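Side-chain contacts in pentafunctional AROM polypeptide (Schizosaccharomyces pombe, PDB 5SWV), which probably catalyses, through the two enzyme units of this fragment, the dehydration of 3-dehydroquinate and the NADPH-dependent reduction of the resulting 3-dehydroshikimate to shikimate: residues 95-98 against 99-103; 488-492 against 493-497; 26-29 against 30-34. All coordinates share one frame; numbering follows the deposited sequence.

Contact 1: residues 95-98 against 99-103; sequences EEAK and ELMLS
Met101 and Ala97 meet one turn apart on the same helix, the methyl end of the methionine folding back along it. A bend about the CG-SD bond (chi3 -80°) brings Met101 CE to 3.9 Å from Ala97 CB, and both residues also touch Trp118. One residue further round, Lys98 and Leu102 run alongside each other in the same direction, Lys98 CG lying 4.0 Å from Leu102 CD1.

The charged end of Lys98 turns away from this aliphatic contact. Bends at chi3 and chi4 swing the ammonium back toward the start of the helix, where NZ forms a salt bridge with Glu95 OE1 at 3.3 Å.

The segments lie on helix 94-106, the helical crossover between parallel strands 76-79 and 111-115 in the TIM-barrel fold of type I dehydroquinases. Leu100 turns to Leu58 and Val61 of helix 58-69, whereas Met101 meets Val112 and Val114 of strand 111-115 and Leu126 of helix 120-128.

Four successive backbone bonds carry this single run of helix from residues 95-98 into 99-103, each donated by an amide to the carbonyl four residues earlier. Glu99 N reaches Glu95 O at 3.0 Å and Leu100 N reaches Glu96 O at 3.1 Å, while Met101 N and Leu102 N bond to Ala97 O and Lys98 O.

A water adds a second donor to Glu96 O. It gives one hydrogen to that carbonyl at 2.8 Å and the other to Glu99 OE1 at 2.9 Å, bridging the helix backbone to the carboxylate. Glu99 has CG anti to its amide nitrogen (chi1 -168°) and continues extended, which carries the carboxylate to the water.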
ATOM      1  N   GLU A  95       6.234  25.334 -23.380  1.00 37.78           N
ATOM      2  CA  GLU A  95       4.982  24.940 -24.023  1.00 37.72           C
ATOM      3  C   GLU A  95       4.834  23.411 -24.024  1.00 36.77           C
ATOM      4  O   GLU A  95       3.743  22.884 -23.787  1.00 35.97           O
ATOM      5  CB  GLU A  95       4.867  25.536 -25.434  1.00 38.35           C
ATOM      6  CG  GLU A  95       4.785  27.064 -25.465  1.00 39.84           C
ATOM      7  CD  GLU A  95       3.751  27.658 -24.491  1.00 41.16           C
ATOM      8  OE1 GLU A  95       2.538  27.356 -24.624  1.00 41.70           O
ATOM      9  OE2 GLU A  95       4.144  28.433 -23.578  1.00 41.57           O
ATOM     10  N   GLU A  96       5.944  22.711 -24.226  1.00 35.84           N
ATOM     11  CA  GLU A  96       5.929  21.255 -24.279  1.00 36.23           C
ATOM     12  C   GLU A  96       5.708  20.638 -22.883  1.00 35.58           C
ATOM     13  O   GLU A  96       5.024  19.620 -22.732  1.00 34.75           O
ATOM     14  CB  GLU A  96       7.212  20.728 -24.930  1.00 36.76           C
ATOM     15  CG  GLU A  96       7.338  20.998 -26.430  1.00 37.64           C
ATOM     16  CD  GLU A  96       7.777  22.421 -26.836  1.00 38.91           C
ATOM     17  OE1 GLU A  96       8.407  23.186 -26.047  1.00 38.70           O
ATOM     18  OE2 GLU A  96       7.490  22.779 -28.005  1.00 40.15           O
ATOM     19  N   ALA A  97       6.272  21.277 -21.868  1.00 35.20           N
ATOM     20  CA  ALA A  97       6.015  20.896 -20.485  1.00 35.17           C
ATOM     21  C   ALA A  97       4.557  21.105 -20.113  1.00 35.68           C
ATOM     22  O   ALA A  97       3.922  20.222 -19.534  1.00 35.36           O
ATOM     23  CB  ALA A  97       6.899  21.698 -19.558  1.00 35.12           C
ATOM     24  N   LYS A  98       4.028  22.278 -20.452  1.00 36.72           N
ATOM     25  CA  LYS A  98       2.619  22.614 -20.170  1.00 37.02           C
ATOM     26  C   LYS A  98       1.673  21.612 -20.796  1.00 36.12           C
ATOM     27  O   LYS A  98       0.781  21.099 -20.122  1.00 35.28           O
ATOM     28  CB  LYS A  98       2.299  24.005 -20.684  1.00 37.99           C
ATOM     29  CG  LYS A  98       0.836  24.399 -20.616  1.00 38.82           C
ATOM     30  CD  LYS A  98       0.676  25.909 -20.750  1.00 40.09           C
ATOM     31  CE  LYS A  98       1.045  26.438 -22.131  1.00 40.72           C
ATOM     32  NZ  LYS A  98      -0.105  26.277 -23.052  1.00 41.27           N
ATOM     33  N   GLU A  99       1.900  21.330 -22.077  1.00 35.65           N
ATOM     34  CA  GLU A  99       1.142  20.314 -22.789  1.00 35.93           C
ATOM     35  C   GLU A  99       1.182  18.992 -22.054  1.00 35.83           C
ATOM     36  O   GLU A  99       0.149  18.355 -21.910  1.00 37.05           O
ATOM     37  CB  GLU A  99       1.682  20.105 -24.194  1.00 36.90           C
ATOM     38  CG  GLU A  99       0.765  19.268 -25.074  1.00 38.05           C
ATOM     39  CD  GLU A  99       1.389  18.849 -26.403  1.00 39.29           C
ATOM     40  OE1 GLU A  99       2.647  18.848 -26.522  1.00 39.91           O
ATOM     41  OE2 GLU A  99       0.603  18.504 -27.327  1.00 39.91           O
ATOM     42  N   LEU A 100       2.361  18.582 -21.584  1.00 35.41           N
ATOM     43  CA  LEU A 100       2.495  17.303 -20.880  1.00 34.82           C
ATOM     44  C   LEU A 100       1.761  17.305 -19.546  1.00 34.06           C
ATOM     45  O   LEU A 100       1.085  16.332 -19.210  1.00 33.55           O
ATOM     46  CB  LEU A 100       3.967  16.902 -20.680  1.00 35.19           C
ATOM     47  CG  LEU A 100       4.658  16.233 -21.887  1.00 35.80           C
ATOM     48  CD1 LEU A 100       6.184  16.339 -21.803  1.00 35.77           C
ATOM     49  CD2 LEU A 100       4.236  14.775 -22.039  1.00 35.55           C
ATOM     50  N   MET A 101       1.878  18.394 -18.801  1.00 33.51           N
ATOM     51  CA  MET A 101       1.252  18.464 -17.486  1.00 33.43           C
ATOM     52  C   MET A 101      -0.275  18.499 -17.590  1.00 32.90           C
ATOM     53  O   MET A 101      -0.966  17.870 -16.798  1.00 31.95           O
ATOM     54  CB  MET A 101       1.801  19.658 -16.681  1.00 34.06           C
ATOM     55  CG  MET A 101       3.246  19.459 -16.227  1.00 34.05           C
ATOM     56  SD  MET A 101       3.943  20.832 -15.281  1.00 34.98           S
ATOM     57  CE  MET A 101       4.393  22.004 -16.550  1.00 35.00           C
ATOM     58  N   LEU A 102      -0.792  19.214 -18.583  1.00 33.42           N
ATOM     59  CA  LEU A 102      -2.229  19.220 -18.860  1.00 33.53           C
ATOM     60  C   LEU A 102      -2.760  17.833 -19.150  1.00 34.48           C
ATOM     61  O   LEU A 102      -3.835  17.452 -18.684  1.00 34.50           O
ATOM     62  CB  LEU A 102      -2.537  20.116 -20.047  1.00 33.65           C
ATOM     63  CG  LEU A 102      -2.455  21.618 -19.778  1.00 34.03           C
ATOM     64  CD1 LEU A 102      -2.597  22.420 -21.070  1.00 34.01           C
ATOM     65  CD2 LEU A 102      -3.486  22.061 -18.749  1.00 34.23           C
ATOM     66  N   SER A 103      -2.008  17.087 -19.945  1.00 35.59           N
ATOM     67  CA  SER A 103      -2.373  15.713 -20.270  1.00 36.75           C
ATOM     68  C   SER A 103      -2.451  14.814 -19.025  1.00 37.37           C
ATOM     69  O   SER A 103      -3.374  13.990 -18.887  1.00 37.67           O
ATOM     70  CB  SER A 103      -1.387  15.146 -21.283  1.00 36.99           C
ATOM     71  OG  SER A 103      -1.427  13.745 -21.274  1.00 37.81           O
TER
HETATM   72  O   HOH W   1       4.977  18.032 -25.088  1.00 37.94           O

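Contact 2: residues 488-492 against 493-497; sequences AVASD and LEWKC
Ala490 and Trp495 meet where helix 485-492 ends, the methyl CB lying 4.2 Å from Trp495 CD1. Trp495 has CG anti to its carbonyl carbon (chi1 -77°), which places the pyrrole edge of the indole beside the last helical turn. Ala490 O lies at that edge near the ring plane. The neighbouring NE1 is directed elsewhere and donates to Leu465 O; the side chain also packs on Leu440 and Val443 of strand 440-445 and on Phe474 of strand 472-476.

The same Ala490 carbonyl accepts a hydrogen bond from Trp495 N at 3.2 Å, and Glu494 N bonds to Ser491 O at 2.8 Å. Together they form a Schellman motif, with Glu494 as the C-prime residue at positive phi (76°). This reversal closes the helix and directs the chain into strand 496-498, the edge strand after the crossover from strand 472-476 in the Rossmann-like parallel sheet of the shikimate dehydrogenase part.

Leu493, the first residue to depart from helical angles, still donates its amide to Val489 O. With its CG opposite the carbonyl carbon (chi1 -59°), CD1 comes to 4.2 Å from Val489 CG1. Both side chains also touch Leu465 of helix 455-466. Cys497 points back at the helix from the strand, its SG 4.1 Å from Ser491 CB and similarly close to the methyl of Ala490.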
ATOM      1  N   ALA A 488      -4.629 -29.368  -6.565  1.00 60.81           N
ATOM      2  CA  ALA A 488      -4.244 -30.271  -7.665  1.00 60.53           C
ATOM      3  C   ALA A 488      -5.304 -30.314  -8.772  1.00 59.93           C
ATOM      4  O   ALA A 488      -4.972 -30.160  -9.960  1.00 59.11           O
ATOM      5  CB  ALA A 488      -3.969 -31.673  -7.146  1.00 60.22           C
ATOM      6  N   VAL A 489      -6.567 -30.498  -8.365  1.00 57.80           N
ATOM      7  CA  VAL A 489      -7.697 -30.540  -9.301  1.00 56.93           C
ATOM      8  C   VAL A 489      -7.692 -29.269 -10.132  1.00 55.66           C
ATOM      9  O   VAL A 489      -7.821 -29.320 -11.364  1.00 55.10           O
ATOM     10  CB  VAL A 489      -9.063 -30.659  -8.573  1.00 56.80           C
ATOM     11  CG1 VAL A 489     -10.219 -30.443  -9.548  1.00 56.45           C
ATOM     12  CG2 VAL A 489      -9.202 -32.009  -7.870  1.00 56.39           C
ATOM     13  N   ALA A 490      -7.527 -28.146  -9.429  1.00 53.84           N
ATOM     14  CA  ALA A 490      -7.575 -26.826 -10.021  1.00 52.85           C
ATOM     15  C   ALA A 490      -6.406 -26.618 -10.952  1.00 53.85           C
ATOM     16  O   ALA A 490      -6.582 -26.134 -12.073  1.00 54.61           O
ATOM     17  CB  ALA A 490      -7.579 -25.765  -8.929  1.00 52.08           C
ATOM     18  N   SER A 491      -5.216 -27.002 -10.494  1.00 54.83           N
ATOM     19  CA  SER A 491      -3.976 -26.798 -11.256  1.00 55.86           C
ATOM     20  C   SER A 491      -3.987 -27.563 -12.593  1.00 57.55           C
ATOM     21  O   SER A 491      -3.637 -26.990 -13.631  1.00 56.07           O
ATOM     22  CB  SER A 491      -2.754 -27.193 -10.415  1.00 55.15           C
ATOM     23  OG  SER A 491      -1.553 -26.833 -11.073  1.00 54.82           O
ATOM     24  N   ASP A 492      -4.420 -28.828 -12.554  1.00 59.36           N
ATOM     25  CA  ASP A 492      -4.669 -29.638 -13.770  1.00 61.79           C
ATOM     26  C   ASP A 492      -5.637 -28.981 -14.753  1.00 60.71           C
ATOM     27  O   ASP A 492      -5.506 -29.151 -15.968  1.00 61.36           O
ATOM     28  CB  ASP A 492      -5.232 -31.022 -13.400  1.00 64.31           C
ATOM     29  CG  ASP A 492      -4.244 -31.875 -12.600  1.00 66.13           C
ATOM     30  OD1 ASP A 492      -3.025 -31.560 -12.585  1.00 65.45           O
ATOM     31  OD2 ASP A 492      -4.703 -32.868 -11.981  1.00 67.13           O
ATOM     32  N   LEU A 493      -6.612 -28.246 -14.220  1.00 59.09           N
ATOM     33  CA  LEU A 493      -7.523 -27.438 -15.036  1.00 58.45           C
ATOM     34  C   LEU A 493      -6.977 -26.028 -15.340  1.00 57.89           C
ATOM     35  O   LEU A 493      -7.711 -25.154 -15.810  1.00 56.60           O
ATOM     36  CB  LEU A 493      -8.904 -27.396 -14.376  1.00 57.65           C
ATOM     37  CG  LEU A 493      -9.531 -28.789 -14.185  1.00 58.04           C
ATOM     38  CD1 LEU A 493     -10.799 -28.687 -13.351  1.00 57.64           C
ATOM     39  CD2 LEU A 493      -9.806 -29.493 -15.516  1.00 57.77           C
ATOM     40  N   GLU A 494      -5.681 -25.836 -15.091  1.00 57.84           N
ATOM     41  CA  GLU A 494      -4.890 -24.705 -15.591  1.00 58.07           C
ATOM     42  C   GLU A 494      -5.149 -23.405 -14.846  1.00 54.59           C
ATOM     43  O   GLU A 494      -4.941 -22.323 -15.380  1.00 53.41           O
ATOM     44  CB  GLU A 494      -5.048 -24.539 -17.121  1.00 60.44           C
ATOM     45  CG  GLU A 494      -5.013 -25.869 -17.888  1.00 63.26           C
ATOM     46  CD  GLU A 494      -4.469 -25.771 -19.306  1.00 65.24           C
ATOM     47  OE1 GLU A 494      -4.435 -24.652 -19.868  1.00 65.75           O
ATOM     48  OE2 GLU A 494      -4.076 -26.831 -19.855  1.00 65.95           O
ATOM     49  N   TRP A 495      -5.573 -23.514 -13.594  1.00 53.15           N
ATOM     50  CA  TRP A 495      -5.799 -22.336 -12.767  1.00 51.89           C
ATOM     51  C   TRP A 495      -4.460 -21.834 -12.264  1.00 53.06           C
ATOM     52  O   TRP A 495      -3.544 -22.629 -12.033  1.00 53.10           O
ATOM     53  CB  TRP A 495      -6.708 -22.639 -11.574  1.00 49.82           C
ATOM     54  CG  TRP A 495      -8.164 -22.751 -11.914  1.00 48.56           C
ATOM     55  CD1 TRP A 495      -8.802 -23.830 -12.423  1.00 48.36           C
ATOM     56  CD2 TRP A 495      -9.163 -21.748 -11.729  1.00 47.73           C
ATOM     57  NE1 TRP A 495     -10.136 -23.568 -12.579  1.00 48.07           N
ATOM     58  CE2 TRP A 495     -10.388 -22.295 -12.154  1.00 47.65           C
ATOM     59  CE3 TRP A 495      -9.142 -20.440 -11.236  1.00 47.76           C
ATOM     60  CZ2 TRP A 495     -11.587 -21.576 -12.122  1.00 47.48           C
ATOM     61  CZ3 TRP A 495     -10.336 -19.721 -11.195  1.00 47.92           C
ATOM     62  CH2 TRP A 495     -11.544 -20.293 -11.644  1.00 47.46           C
ATOM     63  N   LYS A 496      -4.366 -20.513 -12.112  1.00 53.50           N
ATOM     64  CA  LYS A 496      -3.277 -19.858 -11.391  1.00 54.84           C
ATOM     65  C   LYS A 496      -3.599 -20.078  -9.913  1.00 52.22           C
ATOM     66  O   LYS A 496      -4.648 -19.652  -9.460  1.00 53.28           O
ATOM     67  CB  LYS A 496      -3.258 -18.361 -11.754  1.00 58.85           C
ATOM     68  CG  LYS A 496      -1.914 -17.627 -11.671  1.00 62.64           C
ATOM     69  CD  LYS A 496      -1.977 -16.343 -12.524  1.00 66.05           C
ATOM     70  CE  LYS A 496      -0.627 -15.635 -12.701  1.00 67.71           C
ATOM     71  NZ  LYS A 496      -0.373 -14.551 -11.701  1.00 67.63           N
ATOM     72  N   CYS A 497      -2.743 -20.783  -9.175  1.00 49.98           N
ATOM     73  CA  CYS A 497      -3.073 -21.222  -7.806  1.00 48.14           C
ATOM     74  C   CYS A 497      -2.261 -20.528  -6.729  1.00 45.78           C
ATOM     75  O   CYS A 497      -1.074 -20.279  -6.911  1.00 43.91           O
ATOM     76  CB  CYS A 497      -2.858 -22.719  -7.663  1.00 49.09           C
ATOM     77  SG  CYS A 497      -3.991 -23.679  -8.672  1.00 51.56           S
TER

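Contact 3: residues 26-29 against 30-34; sequences LPTL and RDVTV
Thr28 O is gripped by two amides of the following turn, Asp31 N at 2.9 Å and Val32 N at 3.1 Å. The two donors approach differently: Val32 N lies close to the direction of the carbonyl bond, whereas Asp31 N sits well above the carbonyl plane, with a bent N-H...O angle of 130°. Thr28 occupies the N-cap position, but its hydroxyl makes no capping bond; OG1 instead lies 3.8 Å from Val32 CG1.

Leu29 O is held mainly by a side chain. The hydroxyl of Thr33 donates to it at 2.9 Å from within the carbonyl plane, while the amide Thr33 N adds a weak bond. With OG1 between the backbone nitrogen and carbonyl carbon (chi1 58°), the threonine folds its hydroxyl back onto the preceding turn. Its methyl CG2 packs 4.0 Å from Leu29 CD1, which also meets Val32 CG2.

This short helix, 29-32, follows helix 22-25 through a type I turn from Leu26 to Leu29 and comes, along the chain, between barrel strands 13-17 and 38-42. Leu29 rests on Ser71, just beyond helix 58-69; Asp31 faces Pro521, and Arg30 NH2 bonds to Asn363 O of helix 353-364.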
ATOM      1  N   LEU A  26       8.856  -2.854 -13.836  1.00 42.36           N
ATOM      2  CA  LEU A  26       7.782  -3.792 -13.506  1.00 42.65           C
ATOM      3  C   LEU A  26       8.221  -5.064 -12.789  1.00 42.79           C
ATOM      4  O   LEU A  26       7.617  -5.416 -11.793  1.00 42.95           O
ATOM      5  CB  LEU A  26       6.952  -4.169 -14.730  1.00 43.42           C
ATOM      6  CG  LEU A  26       6.103  -3.082 -15.392  1.00 44.43           C
ATOM      7  CD1 LEU A  26       5.285  -3.706 -16.517  1.00 44.82           C
ATOM      8  CD2 LEU A  26       5.208  -2.339 -14.401  1.00 44.23           C
ATOM      9  N   PRO A  27       9.256  -5.763 -13.279  1.00 42.94           N
ATOM     10  CA  PRO A  27       9.613  -6.997 -12.556  1.00 43.07           C
ATOM     11  C   PRO A  27       9.744  -6.830 -11.034  1.00 43.31           C
ATOM     12  O   PRO A  27       9.082  -7.543 -10.289  1.00 44.30           O
ATOM     13  CB  PRO A  27      10.947  -7.399 -13.195  1.00 42.87           C
ATOM     14  CG  PRO A  27      10.858  -6.876 -14.593  1.00 42.59           C
ATOM     15  CD  PRO A  27      10.031  -5.613 -14.525  1.00 42.71           C
ATOM     16  N   THR A  28      10.532  -5.850 -10.600  1.00 43.57           N
ATOM     17  CA  THR A  28      10.844  -5.615  -9.184  1.00 43.67           C
ATOM     18  C   THR A  28      10.001  -4.518  -8.492  1.00 42.95           C
ATOM     19  O   THR A  28      10.297  -4.134  -7.362  1.00 41.84           O
ATOM     20  CB  THR A  28      12.310  -5.182  -9.071  1.00 44.90           C
ATOM     21  OG1 THR A  28      12.497  -3.944  -9.802  1.00 46.49           O
ATOM     22  CG2 THR A  28      13.222  -6.268  -9.616  1.00 44.92           C
ATOM     23  N   LEU A  29       8.957  -4.029  -9.161  1.00 43.32           N
ATOM     24  CA  LEU A  29       8.138  -2.901  -8.673  1.00 42.97           C
ATOM     25  C   LEU A  29       7.583  -3.094  -7.271  1.00 42.86           C
ATOM     26  O   LEU A  29       7.441  -2.132  -6.518  1.00 41.26           O
ATOM     27  CB  LEU A  29       6.962  -2.638  -9.619  1.00 42.29           C
ATOM     28  CG  LEU A  29       6.105  -1.405  -9.300  1.00 42.35           C
ATOM     29  CD1 LEU A  29       6.848  -0.136  -9.676  1.00 42.03           C
ATOM     30  CD2 LEU A  29       4.758  -1.450 -10.001  1.00 42.68           C
ATOM     31  N   ARG A  30       7.245  -4.330  -6.936  1.00 44.14           N
ATOM     32  CA  ARG A  30       6.711  -4.630  -5.613  1.00 45.98           C
ATOM     33  C   ARG A  30       7.758  -4.500  -4.514  1.00 45.81           C
ATOM     34  O   ARG A  30       7.412  -4.176  -3.387  1.00 46.29           O
ATOM     35  CB  ARG A  30       6.072  -6.009  -5.606  1.00 48.17           C
ATOM     36  CG  ARG A  30       4.844  -6.017  -6.487  1.00 50.88           C
ATOM     37  CD  ARG A  30       4.278  -7.401  -6.635  1.00 54.47           C
ATOM     38  NE  ARG A  30       3.246  -7.431  -7.668  1.00 58.52           N
ATOM     39  CZ  ARG A  30       2.422  -8.459  -7.898  1.00 62.54           C
ATOM     40  NH1 ARG A  30       2.481  -9.574  -7.163  1.00 64.33           N
ATOM     41  NH2 ARG A  30       1.519  -8.371  -8.876  1.00 63.53           N
ATOM     42  N   ASP A  31       9.027  -4.738  -4.848  1.00 45.91           N
ATOM     43  CA  ASP A  31      10.142  -4.544  -3.915  1.00 45.01           C
ATOM     44  C   ASP A  31      10.574  -3.071  -3.786  1.00 42.33           C
ATOM     45  O   ASP A  31      10.862  -2.601  -2.676  1.00 42.00           O
ATOM     46  CB  ASP A  31      11.342  -5.424  -4.319  1.00 47.55           C
ATOM     47  CG  ASP A  31      11.029  -6.958  -4.279  1.00 49.47           C
ATOM     48  OD1 ASP A  31      10.158  -7.418  -3.490  1.00 49.75           O
ATOM     49  OD2 ASP A  31      11.691  -7.707  -5.039  1.00 50.67           O
ATOM     50  N   VAL A  32      10.611  -2.339  -4.898  1.00 39.83           N
ATOM     51  CA  VAL A  32      11.114  -0.954  -4.879  1.00 38.29           C
ATOM     52  C   VAL A  32      10.141   0.058  -4.303  1.00 37.19           C
ATOM     53  O   VAL A  32      10.545   1.169  -4.012  1.00 36.72           O
ATOM     54  CB  VAL A  32      11.554  -0.442  -6.267  1.00 37.99           C
ATOM     55  CG1 VAL A  32      12.519  -1.416  -6.912  1.00 38.80           C
ATOM     56  CG2 VAL A  32      10.373  -0.188  -7.182  1.00 38.16           C
ATOM     57  N   THR A  33       8.869  -0.301  -4.172  1.00 36.64           N
ATOM     58  CA  THR A  33       7.858   0.615  -3.620  1.00 36.66           C
ATOM     59  C   THR A  33       7.609   0.439  -2.122  1.00 36.73           C
ATOM     60  O   THR A  33       6.914   1.257  -1.517  1.00 36.90           O
ATOM     61  CB  THR A  33       6.509   0.508  -4.363  1.00 36.12           C
ATOM     62  OG1 THR A  33       6.022  -0.833  -4.299  1.00 35.72           O
ATOM     63  CG2 THR A  33       6.681   0.906  -5.811  1.00 36.34           C
ATOM     64  N   VAL A  34       8.152  -0.631  -1.544  1.00 36.80           N
ATOM     65  CA  VAL A  34       8.175  -0.846  -0.095  1.00 36.58           C
ATOM     66  C   VAL A  34       8.361   0.462   0.677  1.00 36.59           C
ATOM     67  O   VAL A  34       9.279   1.236   0.386  1.00 36.69           O
ATOM     68  CB  VAL A  34       9.302  -1.853   0.249  1.00 37.42           C
ATOM     69  CG1 VAL A  34       9.856  -1.682   1.660  1.00 37.19           C
ATOM     70  CG2 VAL A  34       8.798  -3.285   0.029  1.00 37.85           C
TER

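Overall arrangement
All three contacts are local and partly buried, but they occupy different places in the chain. Contacts 1 and 3 belong to the dehydroquinase barrel, their centres about 28 Å apart; contact 2 lies in the parallel-sheet domain of the shikimate dehydrogenase part, its centre about 48 Å from that of contact 1. Contact 1 is mid-helix, with regular backbone bonding, an apolar inner face and charged outer residues. Contact 2 ends a helix and relies on a Schellman reversal with apolar cover, while contact 3 forms a short helical turn closed partly by a hydroxyl. Contact 3 comes within about 7 Å of contact 2 at their nearest atoms, and its outside partners include residues of the dehydrogenase part.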